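Local coordinates for protein adenine phosphoribosyltransferase (PDB 1QB7) that probably catalyses the salvage of adenine, transferring phosphoribose from 5-phospho-alpha-D-ribose 1-diphosphate to the base to give AMP and diphosphate, at residues R64-S69 against A90-I95; R81-G86 against L99-D104. All blocks are in the same frame, centred on the assembly; numbering follows the deposited sequence.

Interaction 1. Residues R64-S69 against A90-I95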
loop_
_atom_site.group_PDB
_atom_site.type_symbol
_atom_site.label_atom_id
_atom_site.label_comp_id
_atom_site.label_asym_id
_atom_site.label_seq_id
_atom_site.Cartn_x
_atom_site.Cartn_y
_atom_site.Cartn_z
ATOM N N ARG A 64 14.026 15.866 3.040
ATOM C CA ARG A 64 15.220 15.302 2.446
ATOM C C ARG A 64 15.232 15.467 0.934
ATOM O O ARG A 64 16.195 15.986 0.371
ATOM C CB ARG A 64 15.342 13.822 2.804
ATOM C CG ARG A 64 16.514 13.142 2.149
ATOM C CD ARG A 64 16.594 11.699 2.567
ATOM N NE ARG A 64 17.725 11.022 1.945
ATOM C CZ ARG A 64 18.994 11.175 2.316
ATOM N NH1 ARG A 64 19.304 11.982 3.321
ATOM N NH2 ARG A 64 19.952 10.509 1.682
ATOM N N TYR A 65 14.145 15.073 0.281
ATOM C CA TYR A 65 14.087 15.155 -1.171
ATOM C C TYR A 65 13.926 16.555 -1.754
ATOM O O TYR A 65 14.387 16.811 -2.864
ATOM C CB TYR A 65 13.063 14.157 -1.714
ATOM C CG TYR A 65 13.396 12.742 -1.279
ATOM C CD1 TYR A 65 14.662 12.208 -1.518
ATOM C CD2 TYR A 65 12.483 11.972 -0.557
ATOM C CE1 TYR A 65 15.021 10.949 -1.044
ATOM C CE2 TYR A 65 12.833 10.706 -0.073
ATOM C CZ TYR A 65 14.105 10.205 -0.320
ATOM O OH TYR A 65 14.479 8.980 0.181
ATOM N N ARG A 66 13.308 17.462 -0.996
ATOM C CA ARG A 66 13.140 18.854 -1.433
ATOM C C ARG A 66 14.497 19.554 -1.405
ATOM O O ARG A 66 14.772 20.439 -2.218
ATOM C CB ARG A 66 12.157 19.610 -0.529
ATOM C CG ARG A 66 10.704 19.356 -0.864
ATOM C CD ARG A 66 9.757 20.249 -0.068
ATOM N NE ARG A 66 8.368 20.035 -0.481
ATOM C CZ ARG A 66 7.313 20.120 0.327
ATOM N NH1 ARG A 66 7.477 20.426 1.607
ATOM N NH2 ARG A 66 6.094 19.846 -0.131
ATOM N N ALA A 67 15.341 19.135 -0.466
ATOM C CA ALA A 67 16.677 19.687 -0.306
ATOM C C ALA A 67 17.679 19.021 -1.249
ATOM O O ALA A 67 18.757 19.561 -1.508
ATOM C CB ALA A 67 17.133 19.522 1.141
ATOM N N MET A 68 17.310 17.864 -1.787
ATOM C CA MET A 68 18.187 17.111 -2.676
ATOM C C MET A 68 18.388 17.728 -4.059
ATOM O O MET A 68 17.460 18.293 -4.647
ATOM C CB MET A 68 17.671 15.679 -2.807
ATOM C CG MET A 68 18.673 14.697 -3.361
ATOM S SD MET A 68 18.090 13.008 -3.191
ATOM C CE MET A 68 18.405 12.679 -1.474
ATOM N N SER A 69 19.608 17.597 -4.578
ATOM C CA SER A 69 19.952 18.125 -5.892
ATOM C C SER A 69 20.964 17.224 -6.615
ATOM O O SER A 69 22.032 16.917 -6.076
ATOM C CB SER A 69 20.505 19.547 -5.764
ATOM O OG SER A 69 20.678 20.136 -7.042
ATOM N N ALA A 90 5.440 11.323 -2.137
ATOM C CA ALA A 90 5.275 11.717 -3.533
ATOM C C ALA A 90 4.241 12.827 -3.733
ATOM O O ALA A 90 4.426 13.706 -4.578
ATOM C CB ALA A 90 4.914 10.498 -4.385
ATOM N N VAL A 91 3.165 12.794 -2.948
ATOM C CA VAL A 91 2.109 13.803 -3.050
ATOM C C VAL A 91 2.634 15.194 -2.676
ATOM O O VAL A 91 2.226 16.200 -3.260
ATOM C CB VAL A 91 0.871 13.428 -2.182
ATOM C CG1 VAL A 91 1.152 13.639 -0.708
ATOM C CG2 VAL A 91 -0.340 14.219 -2.622
ATOM N N GLU A 92 3.573 15.236 -1.735
ATOM C CA GLU A 92 4.172 16.488 -1.294
ATOM C C GLU A 92 5.223 16.989 -2.285
ATOM O O GLU A 92 5.325 18.189 -2.549
ATOM C CB GLU A 92 4.809 16.310 0.083
ATOM C CG GLU A 92 3.822 15.962 1.182
ATOM C CD GLU A 92 2.704 16.986 1.327
ATOM O OE1 GLU A 92 2.900 18.169 0.974
ATOM O OE2 GLU A 92 1.618 16.609 1.811
ATOM N N LEU A 93 6.025 16.062 -2.798
ATOM C CA LEU A 93 7.072 16.378 -3.761
ATOM C C LEU A 93 6.473 16.637 -5.136
ATOM O O LEU A 93 7.152 17.143 -6.035
ATOM C CB LEU A 93 8.062 15.215 -3.864
ATOM C CG LEU A 93 8.848 14.829 -2.614
ATOM C CD1 LEU A 93 9.717 13.612 -2.916
ATOM C CD2 LEU A 93 9.692 16.002 -2.158
ATOM N N GLU A 94 5.208 16.246 -5.296
ATOM C CA GLU A 94 4.480 16.406 -6.550
ATOM C C GLU A 94 5.147 15.650 -7.699
ATOM O O GLU A 94 5.345 16.193 -8.790
ATOM C CB GLU A 94 4.302 17.891 -6.885
ATOM C CG GLU A 94 3.532 18.650 -5.809
ATOM C CD GLU A 94 3.321 20.124 -6.129
ATOM O OE1 GLU A 94 4.044 20.672 -6.991
ATOM O OE2 GLU A 94 2.427 20.736 -5.503
ATOM N N ILE A 95 5.541 14.406 -7.421
ATOM C CA ILE A 95 6.161 13.534 -8.417
ATOM C C ILE A 95 5.379 12.215 -8.427
ATOM O O ILE A 95 4.639 11.916 -7.484
ATOM C CB ILE A 95 7.677 13.280 -8.140
ATOM C CG1 ILE A 95 7.887 12.662 -6.752
ATOM C CG2 ILE A 95 8.470 14.581 -8.300
ATOM C CD1 ILE A 95 9.329 12.315 -6.447
HETATM O O HOH W 1 8.190 19.843 -3.293
#
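With CG turned beside its own backbone N (chi1 -81°) and the chain running extended from there to NE, Arg66 reaches across to the end of the neighbouring helix and sets its guanidinium against the backbone of Glu92. Arg66 NH2 donates to Glu92 O at 3.0 Å, reasonably straight at 151° at the hydrogen, although the donor sits above the carbonyl plane, 55° out of it. A water lying in the guanidinium plane accepts a hydrogen bond from Arg66 NE at 2.8 Å and turns a weak bond to the same Glu92 O, so that this carbonyl near the helix end is reached twice. The carboxylate adds only a long ion pair, Glu92 OE1 lying 3.8 Å from Arg66 NH2; Glu92 OE2 is bound instead to Arg58 of the second subunit.

The two methyls of Leu93 divide between Tyr65 and Arg66. Leu93 CD1 meets Tyr65 CB at 3.6 Å and comes obliquely at the ring, while Leu93 CD2 lies 3.7 Å from Arg66 CG, in the aliphatic part of the arginine. The Tyr65 ring itself leads away from Leu93, and its OH is hydrogen-bonded to Glu170 on strand 167-173. What results is the side-by-side packing of the C-terminal ends of helices 51-67 and 86-93 against the central sheet, an arrangement at home in the alpha/beta fold of type I phosphoribosyltransferases.

Interaction 2. Residues R81-G86 against L99-D104; sequences RGFLFG and LMRKAD
Phe83 brings the far end of its ring to Leu99 and Arg101, tying the loop that follows strand 74-78 to strand 97-100, outermost in the chain's sheet, and the residue just after it, in the alpha/beta fold of type I phosphoribosyltransferases, close to the adenine pocket.

The apolar part is carried by CE1, CZ and CE2 of Phe83. They meet CB, CG and CD2 of Leu99, which come obliquely at the ring, with Phe83 CZ to Leu99 CG closest at 3.6 Å, and the two side chains cross at about a right angle. Phe83 CZ also meets Arg101 CG at 3.8 Å, this time in the plane of the ring, at its edge. Leu84 of the second subunit packs on Phe83 as well, so the ring lies at the dimer interface.

The contact with the charged end is one of planes. Arg101 bends at chi3 (64°), which turns the guanidinium toward the phenyl ring; Phe83 CE2 sits over one guanidinium face, toward its rim and 3.9 Å from Arg101 NE, with the planes 76° apart, so the two do not stack in parallel.

The polar bonds go elsewhere. Arg101 NE makes a salt bridge to Asp79, and Arg101 NH2 is hydrogen-bonded to a citrate that probably came from the crystallisation liquor. Arg81, in the same loop as Phe83, sends NH2 to N7 of the bound adenine and pairs through NE with Asp146.

Among backbone bonds, Met100 pairs with Gly77 and Asp79, joining strand 97-100 to strand 74-78. Within the loop, Leu84 N donates to Arg81 O at 3.3 Å, one residue along from Phe83.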
loop_
_atom_site.group_PDB
_atom_site.type_symbol
_atom_site.label_atom_id
_atom_site.label_comp_id
_atom_site.label_asym_id
_atom_site.label_seq_id
_atom_site.Cartn_x
_atom_site.Cartn_y
_atom_site.Cartn_z
ATOM N N ARG A 81 4.010 -3.033 1.623
ATOM C CA ARG A 81 4.406 -2.131 2.691
ATOM C C ARG A 81 5.059 -0.823 2.243
ATOM O O ARG A 81 4.985 0.184 2.954
ATOM C CB ARG A 81 5.205 -2.903 3.743
ATOM C CG ARG A 81 4.439 -4.160 4.188
ATOM C CD ARG A 81 5.057 -4.899 5.355
ATOM N NE ARG A 81 6.445 -5.279 5.125
ATOM C CZ ARG A 81 6.956 -6.481 5.383
ATOM N NH1 ARG A 81 6.185 -7.460 5.832
ATOM N NH2 ARG A 81 8.238 -6.717 5.153
ATOM N N GLY A 82 5.631 -0.825 1.038
ATOM C CA GLY A 82 6.233 0.381 0.490
ATOM C C GLY A 82 5.136 1.340 0.031
ATOM O O GLY A 82 5.356 2.550 -0.088
ATOM N N PHE A 83 3.950 0.788 -0.234
ATOM C CA PHE A 83 2.783 1.563 -0.663
ATOM C C PHE A 83 2.290 2.448 0.479
ATOM O O PHE A 83 1.598 3.439 0.258
ATOM C CB PHE A 83 1.628 0.629 -1.048
ATOM C CG PHE A 83 1.846 -0.147 -2.320
ATOM C CD1 PHE A 83 3.066 -0.114 -2.995
ATOM C CD2 PHE A 83 0.806 -0.905 -2.857
ATOM C CE1 PHE A 83 3.245 -0.829 -4.185
ATOM C CE2 PHE A 83 0.975 -1.618 -4.039
ATOM C CZ PHE A 83 2.198 -1.579 -4.707
ATOM N N LEU A 84 2.632 2.059 1.700
ATOM C CA LEU A 84 2.221 2.772 2.898
ATOM C C LEU A 84 2.940 4.088 3.136
ATOM O O LEU A 84 2.401 4.974 3.798
ATOM C CB LEU A 84 2.424 1.875 4.125
ATOM C CG LEU A 84 1.629 0.567 4.154
ATOM C CD1 LEU A 84 2.182 -0.342 5.234
ATOM C CD2 LEU A 84 0.162 0.860 4.394
ATOM N N PHE A 85 4.150 4.219 2.604
ATOM C CA PHE A 85 4.930 5.428 2.831
ATOM C C PHE A 85 5.218 6.255 1.588
ATOM O O PHE A 85 5.335 7.482 1.661
ATOM C CB PHE A 85 6.246 5.062 3.522
ATOM C CG PHE A 85 6.061 4.266 4.778
ATOM C CD1 PHE A 85 5.741 4.898 5.978
ATOM C CD2 PHE A 85 6.181 2.876 4.758
ATOM C CE1 PHE A 85 5.535 4.160 7.135
ATOM C CE2 PHE A 85 5.978 2.128 5.914
ATOM C CZ PHE A 85 5.654 2.772 7.104
ATOM N N GLY A 86 5.319 5.576 0.450
ATOM C CA GLY A 86 5.613 6.248 -0.800
ATOM C C GLY A 86 4.669 7.360 -1.214
ATOM O O GLY A 86 5.106 8.498 -1.390
ATOM N N LEU A 99 4.424 1.689 -8.774
ATOM C CA LEU A 99 4.252 0.463 -8.000
ATOM C C LEU A 99 5.048 -0.728 -8.517
ATOM O O LEU A 99 4.982 -1.058 -9.701
ATOM C CB LEU A 99 2.775 0.049 -7.996
ATOM C CG LEU A 99 1.678 0.871 -7.323
ATOM C CD1 LEU A 99 1.533 2.246 -7.940
ATOM C CD2 LEU A 99 0.379 0.106 -7.459
ATOM N N MET A 100 5.808 -1.368 -7.637
ATOM C CA MET A 100 6.526 -2.570 -8.036
ATOM C C MET A 100 5.714 -3.727 -7.453
ATOM O O MET A 100 5.572 -3.851 -6.236
ATOM C CB MET A 100 7.961 -2.600 -7.513
ATOM C CG MET A 100 8.731 -3.811 -8.023
ATOM S SD MET A 100 10.457 -3.855 -7.537
ATOM C CE MET A 100 10.328 -4.571 -5.909
ATOM N N ARG A 101 5.134 -4.534 -8.333
ATOM C CA ARG A 101 4.308 -5.656 -7.906
ATOM C C ARG A 101 4.583 -6.893 -8.750
ATOM O O ARG A 101 5.268 -6.819 -9.769
ATOM C CB ARG A 101 2.823 -5.305 -8.058
ATOM C CG ARG A 101 2.436 -3.870 -7.701
ATOM C CD ARG A 101 0.924 -3.716 -7.649
ATOM N NE ARG A 101 0.376 -4.531 -6.574
ATOM C CZ ARG A 101 -0.907 -4.596 -6.239
ATOM N NH1 ARG A 101 -1.816 -3.899 -6.905
ATOM N NH2 ARG A 101 -1.279 -5.377 -5.237
ATOM N N LYS A 102 4.058 -8.037 -8.312
ATOM C CA LYS A 102 4.198 -9.269 -9.076
ATOM C C LYS A 102 3.377 -9.058 -10.347
ATOM O O LYS A 102 2.436 -8.262 -10.351
ATOM C CB LYS A 102 3.670 -10.471 -8.289
ATOM C CG LYS A 102 4.599 -10.936 -7.182
ATOM C CD LYS A 102 4.134 -12.248 -6.572
ATOM C CE LYS A 102 5.024 -12.663 -5.397
ATOM N NZ LYS A 102 6.457 -12.777 -5.798
ATOM N N ALA A 103 3.741 -9.750 -11.422
ATOM C CA ALA A 103 3.052 -9.617 -12.704
ATOM C C ALA A 103 1.538 -9.783 -12.623
ATOM O O ALA A 103 0.798 -9.028 -13.250
ATOM C CB ALA A 103 3.639 -10.588 -13.731
ATOM N N ASP A 104 1.078 -10.730 -11.811
ATOM C CA ASP A 104 -0.356 -10.981 -11.683
ATOM C C ASP A 104 -1.144 -9.939 -10.883
ATOM O O ASP A 104 -2.332 -10.131 -10.601
ATOM C CB ASP A 104 -0.620 -12.399 -11.153
ATOM C CG ASP A 104 -0.120 -12.612 -9.727
ATOM O OD1 ASP A 104 0.406 -11.670 -9.096
ATOM O OD2 ASP A 104 -0.272 -13.749 -9.229
#

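The two contacts lie about 19 Å apart, centre to centre, and alternate along the chain: helix 86-93 starts at the end of 81-86, supplies 90-93 to interaction 1, with the turn after it completing 90-95, and leads into strand 97-100 of interaction 2. Interaction 1 joins two helix ends in a partly buried place well out from the middle of the chain, and there a charged side chain, a carbonyl and a water share the work with leucine methyls. Interaction 2 is wholly buried and nearer the centre, with apolar and ring-to-guanidinium contacts across its segments and with Arg101, Arg81 and Lys102 paired to carboxylates outside them. Both touch the second subunit, but only interaction 2 includes a residue of the adenine pocket, Arg81.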